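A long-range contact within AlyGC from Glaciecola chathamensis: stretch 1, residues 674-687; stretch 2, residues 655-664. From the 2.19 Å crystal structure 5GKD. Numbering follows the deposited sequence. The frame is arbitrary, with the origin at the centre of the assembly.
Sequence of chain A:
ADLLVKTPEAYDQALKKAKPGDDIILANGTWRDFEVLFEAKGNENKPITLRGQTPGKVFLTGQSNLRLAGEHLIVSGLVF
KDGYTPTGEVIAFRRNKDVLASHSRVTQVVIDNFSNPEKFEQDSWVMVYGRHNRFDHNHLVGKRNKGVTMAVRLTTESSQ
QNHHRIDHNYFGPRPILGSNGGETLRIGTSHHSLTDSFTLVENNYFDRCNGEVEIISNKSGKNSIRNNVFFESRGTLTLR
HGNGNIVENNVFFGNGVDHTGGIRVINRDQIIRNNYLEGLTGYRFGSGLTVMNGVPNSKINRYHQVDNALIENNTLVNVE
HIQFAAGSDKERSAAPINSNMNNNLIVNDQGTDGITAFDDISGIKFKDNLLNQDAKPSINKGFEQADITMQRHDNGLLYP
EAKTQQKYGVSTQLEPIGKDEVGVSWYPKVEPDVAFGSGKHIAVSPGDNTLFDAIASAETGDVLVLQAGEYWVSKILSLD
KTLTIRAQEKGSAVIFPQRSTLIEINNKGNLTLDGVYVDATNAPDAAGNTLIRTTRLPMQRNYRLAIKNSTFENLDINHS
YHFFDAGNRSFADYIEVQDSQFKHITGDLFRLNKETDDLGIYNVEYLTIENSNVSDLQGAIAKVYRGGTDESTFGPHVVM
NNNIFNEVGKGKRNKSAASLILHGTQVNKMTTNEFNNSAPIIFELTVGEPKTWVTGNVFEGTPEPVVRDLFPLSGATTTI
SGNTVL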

# COMPACT_ATOMS: atom_id res chain seq x y z
N GLU A 674 7.09 15.78 -30.94
CA GLU A 674 8.00 14.92 -31.68
C GLU A 674 8.29 13.67 -30.85
O GLU A 674 8.72 13.77 -29.70
CB GLU A 674 9.32 15.63 -32.00
CG GLU A 674 9.18 16.96 -32.73
CD GLU A 674 10.54 17.64 -32.95
OE1 GLU A 674 11.58 16.94 -32.84
OE2 GLU A 674 10.56 18.86 -33.22
N PHE A 675 8.05 12.51 -31.44
CA PHE A 675 8.41 11.22 -30.85
C PHE A 675 9.52 10.63 -31.71
O PHE A 675 9.25 9.99 -32.73
CB PHE A 675 7.21 10.28 -30.76
CG PHE A 675 6.18 10.66 -29.73
CD1 PHE A 675 5.25 11.65 -30.00
CD2 PHE A 675 6.10 9.98 -28.52
CE1 PHE A 675 4.28 11.98 -29.06
CE2 PHE A 675 5.14 10.32 -27.58
CZ PHE A 675 4.23 11.32 -27.86
N ASN A 676 10.76 10.82 -31.29
CA ASN A 676 11.93 10.43 -32.06
C ASN A 676 12.54 9.16 -31.49
O ASN A 676 12.93 9.13 -30.32
CB ASN A 676 12.96 11.56 -32.08
CG ASN A 676 12.38 12.86 -32.61
OD1 ASN A 676 11.49 12.85 -33.46
ND2 ASN A 676 12.85 13.98 -32.09
N ASN A 677 12.61 8.12 -32.31
CA ASN A 677 13.28 6.87 -31.97
C ASN A 677 12.79 6.33 -30.63
O ASN A 677 13.56 6.13 -29.69
CB ASN A 677 14.79 7.06 -31.97
CG ASN A 677 15.29 7.68 -33.27
OD1 ASN A 677 14.99 7.18 -34.36
ND2 ASN A 677 16.03 8.78 -33.16
N SER A 678 11.48 6.12 -30.55
CA SER A 678 10.84 5.82 -29.27
C SER A 678 9.80 4.72 -29.43
O SER A 678 9.44 4.32 -30.54
CB SER A 678 10.20 7.07 -28.67
OG SER A 678 11.17 8.09 -28.43
N ALA A 679 9.33 4.23 -28.30
CA ALA A 679 8.24 3.28 -28.28
C ALA A 679 6.93 4.01 -28.59
O ALA A 679 6.83 5.22 -28.39
CB ALA A 679 8.19 2.58 -26.92
N PRO A 680 5.93 3.30 -29.09
CA PRO A 680 4.70 3.97 -29.54
C PRO A 680 3.84 4.48 -28.39
O PRO A 680 4.03 4.15 -27.22
CB PRO A 680 3.99 2.86 -30.31
CG PRO A 680 4.45 1.61 -29.64
CD PRO A 680 5.89 1.85 -29.34
N ILE A 681 2.87 5.32 -28.76
CA ILE A 681 1.75 5.66 -27.90
C ILE A 681 0.73 4.53 -27.96
O ILE A 681 0.45 4.01 -29.04
CB ILE A 681 1.12 6.99 -28.36
CG1 ILE A 681 2.11 8.14 -28.22
CG2 ILE A 681 -0.17 7.28 -27.60
CD1 ILE A 681 1.63 9.39 -28.95
N ILE A 682 0.17 4.13 -26.82
CA ILE A 682 -0.80 3.04 -26.82
C ILE A 682 -2.03 3.46 -26.03
O ILE A 682 -1.93 3.80 -24.85
CB ILE A 682 -0.23 1.74 -26.23
CG1 ILE A 682 0.98 1.26 -27.03
CG2 ILE A 682 -1.31 0.65 -26.25
CD1 ILE A 682 1.50 -0.10 -26.61
N PHE A 683 -3.18 3.43 -26.70
CA PHE A 683 -4.47 3.68 -26.07
C PHE A 683 -5.17 2.36 -25.81
O PHE A 683 -5.20 1.48 -26.68
CB PHE A 683 -5.35 4.58 -26.95
CG PHE A 683 -4.80 5.95 -27.13
CD1 PHE A 683 -4.95 6.90 -26.14
CD2 PHE A 683 -4.11 6.29 -28.27
CE1 PHE A 683 -4.43 8.17 -26.30
CE2 PHE A 683 -3.59 7.55 -28.44
CZ PHE A 683 -3.74 8.49 -27.45
N GLU A 684 -5.70 2.22 -24.60
CA GLU A 684 -6.59 1.13 -24.24
C GLU A 684 -7.89 1.80 -23.76
O GLU A 684 -8.08 2.10 -22.58
CB GLU A 684 -5.92 0.22 -23.18
CG GLU A 684 -4.64 -0.46 -23.70
CD GLU A 684 -4.01 -1.46 -22.73
OE1 GLU A 684 -4.27 -1.37 -21.52
OE2 GLU A 684 -3.24 -2.34 -23.19
N LEU A 685 -8.76 2.10 -24.70
CA LEU A 685 -10.01 2.77 -24.44
C LEU A 685 -11.05 1.89 -23.78
O LEU A 685 -11.24 0.79 -24.20
CB LEU A 685 -10.54 3.36 -25.73
CG LEU A 685 -9.60 4.33 -26.40
CD1 LEU A 685 -10.01 4.59 -27.82
CD2 LEU A 685 -9.41 5.62 -25.61
N THR A 686 -11.71 2.39 -22.75
CA THR A 686 -12.74 1.65 -22.03
C THR A 686 -14.13 2.24 -22.26
O THR A 686 -14.36 2.86 -23.24
CB THR A 686 -12.47 1.64 -20.51
OG1 THR A 686 -12.56 2.96 -20.01
CG2 THR A 686 -11.13 1.08 -20.19
N VAL A 687 -15.04 2.04 -21.34
CA VAL A 687 -16.36 2.56 -21.44
C VAL A 687 -16.43 4.09 -21.30
O VAL A 687 -15.47 4.72 -21.00
CB VAL A 687 -17.27 1.94 -20.36
CG1 VAL A 687 -17.28 0.46 -20.49
CG2 VAL A 687 -16.75 2.28 -18.98
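Stretch 2 655-664: KSAASLILHG

The most unusual feature of this contact is a side-chain hydrogen bond laid across a parallel pair of strands. His 663 ND1 donates to Glu 684 OE1 at 2.9 Å, with an N-H...O angle of 162°. The two residues are bridge partners, with their CA atoms 4.5 Å apart, the shortest spacing in the register. Their side chains leave the sheet on the same face, so the imidazole and the carboxylate meet without leaving their own rungs.

Stretch 2 begins as a loop, from Lys 655 to Ser 659. Ala 657 has positive phi and psi (46/39), which turns the chain before it extends. Within this turn Ala 658 N donates to Ser 656 OG at 3.1 Å. Residues 660-663 then form a strand. Gly 664 ends the stretch with phi/psi of 71/15, a conformation that favours glycine.

The strand runs in the same direction as strand 681-685. The angle between their axes is 6°, and the closest approach is 4.8 Å. The register is in step: Leu 660 lies beside Ile 681, Ile 661 beside Ile 682, Leu 662 beside Phe 683 and His 663 beside Glu 684. CA-CA distances across these four pairs are 4.5 to 5.0 Å.

The backbone ladder has the alternation expected of parallel strands. Ser 659 N donates to Pro 680 O at 2.9 Å. Ile 682 N donates to Leu 660 O at 2.9 Å, and Leu 662 N returns a bond to Ile 682 O at 3.0 Å. Glu 684 N donates to Leu 662 O at 2.8 Å, the straightest of the series at 173°. Gly 664 N donates to Glu 684 O at 3.0 Å. Ile 682, Leu 662 and Glu 684 thus each use both N and O. Some carbonyls also receive CA-H...O contacts: His 663 CA lies 3.3 Å from Glu 684 O, and Ile 661 CA lies 3.4 Å from Ile 682 O.

Side chains alternate between the two faces. Leu 660 and Leu 662 share a face with Ile 681 and Phe 683. There Leu 662 CD1 approaches Phe 683 CE1 to 3.8 Å, and Leu 660 CD2 lies 4.3 Å from Ile 681 CG2. Ile 661 and His 663 share the other face with Ile 682 and Glu 684. Ile 661 CG1 is 4.3 Å from Ile 682 CB. Ile 682 CD1 also reaches back to Ala 658 CB at 3.8 Å.

The loop before the strand is held by Ser 659. Its OG donates to Ala 679 O at 2.8 Å and lies 3.7 Å from Phe 675 CE2. Ala 679 CB packs 3.5 Å from Ala 658 C.

At the far end, Thr 686 closes the contact. Its OG1 lies 3.5 Å from Gly 664 CA, and its CG2 lies 3.6 Å from His 663 NE2. Together the two stretches bury 755 Å², both sides summed.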

# COMPACT_ATOMS: atom_id res chain seq x y z
N LYS A 655 7.42 -3.09 -19.36
CA LYS A 655 6.56 -4.17 -19.84
C LYS A 655 5.50 -3.66 -20.82
O LYS A 655 5.03 -4.44 -21.65
CB LYS A 655 5.91 -4.89 -18.67
CG LYS A 655 6.90 -5.63 -17.79
CD LYS A 655 6.27 -6.13 -16.51
CE LYS A 655 7.34 -6.45 -15.48
NZ LYS A 655 6.88 -7.44 -14.48
N SER A 656 5.14 -2.38 -20.75
CA SER A 656 4.17 -1.80 -21.67
C SER A 656 4.69 -1.73 -23.10
O SER A 656 3.89 -1.66 -24.04
CB SER A 656 3.77 -0.39 -21.23
OG SER A 656 4.82 0.55 -21.46
N ALA A 657 6.02 -1.74 -23.28
CA ALA A 657 6.65 -1.46 -24.57
C ALA A 657 6.04 -0.22 -25.22
O ALA A 657 5.82 -0.17 -26.43
CB ALA A 657 6.58 -2.66 -25.50
N ALA A 658 5.74 0.79 -24.40
CA ALA A 658 5.16 2.03 -24.88
C ALA A 658 5.92 3.21 -24.30
O ALA A 658 6.54 3.11 -23.24
CB ALA A 658 3.67 2.14 -24.48
N SER A 659 5.90 4.32 -25.03
CA SER A 659 6.36 5.58 -24.46
C SER A 659 5.28 6.24 -23.64
O SER A 659 5.57 7.15 -22.86
CB SER A 659 6.80 6.54 -25.57
OG SER A 659 5.71 6.83 -26.43
N LEU A 660 4.04 5.80 -23.82
CA LEU A 660 2.87 6.38 -23.17
C LEU A 660 1.78 5.33 -23.26
O LEU A 660 1.43 4.90 -24.36
CB LEU A 660 2.47 7.65 -23.88
CG LEU A 660 1.42 8.59 -23.32
CD1 LEU A 660 1.92 9.22 -22.04
CD2 LEU A 660 1.15 9.68 -24.34
N ILE A 661 1.26 4.86 -22.13
CA ILE A 661 0.18 3.88 -22.19
C ILE A 661 -0.99 4.38 -21.34
O ILE A 661 -0.84 4.62 -20.14
CB ILE A 661 0.61 2.46 -21.80
CG1 ILE A 661 -0.59 1.52 -21.93
CG2 ILE A 661 1.21 2.40 -20.41
CD1 ILE A 661 -0.25 0.09 -21.91
N LEU A 662 -2.13 4.55 -21.99
CA LEU A 662 -3.28 5.23 -21.42
C LEU A 662 -4.47 4.28 -21.46
O LEU A 662 -5.01 3.99 -22.53
CB LEU A 662 -3.56 6.52 -22.18
CG LEU A 662 -2.34 7.45 -22.30
CD1 LEU A 662 -2.70 8.75 -23.01
CD2 LEU A 662 -1.81 7.77 -20.94
N HIS A 663 -4.88 3.80 -20.28
CA HIS A 663 -5.97 2.85 -20.14
C HIS A 663 -7.10 3.51 -19.35
O HIS A 663 -6.92 3.88 -18.19
CB HIS A 663 -5.48 1.56 -19.46
CG HIS A 663 -6.53 0.53 -19.26
ND1 HIS A 663 -6.39 -0.77 -19.71
CD2 HIS A 663 -7.73 0.58 -18.63
CE1 HIS A 663 -7.46 -1.47 -19.37
NE2 HIS A 663 -8.29 -0.67 -18.72
N GLY A 664 -8.27 3.62 -19.98
CA GLY A 664 -9.41 4.23 -19.34
C GLY A 664 -9.33 5.72 -19.14
O GLY A 664 -10.12 6.25 -18.35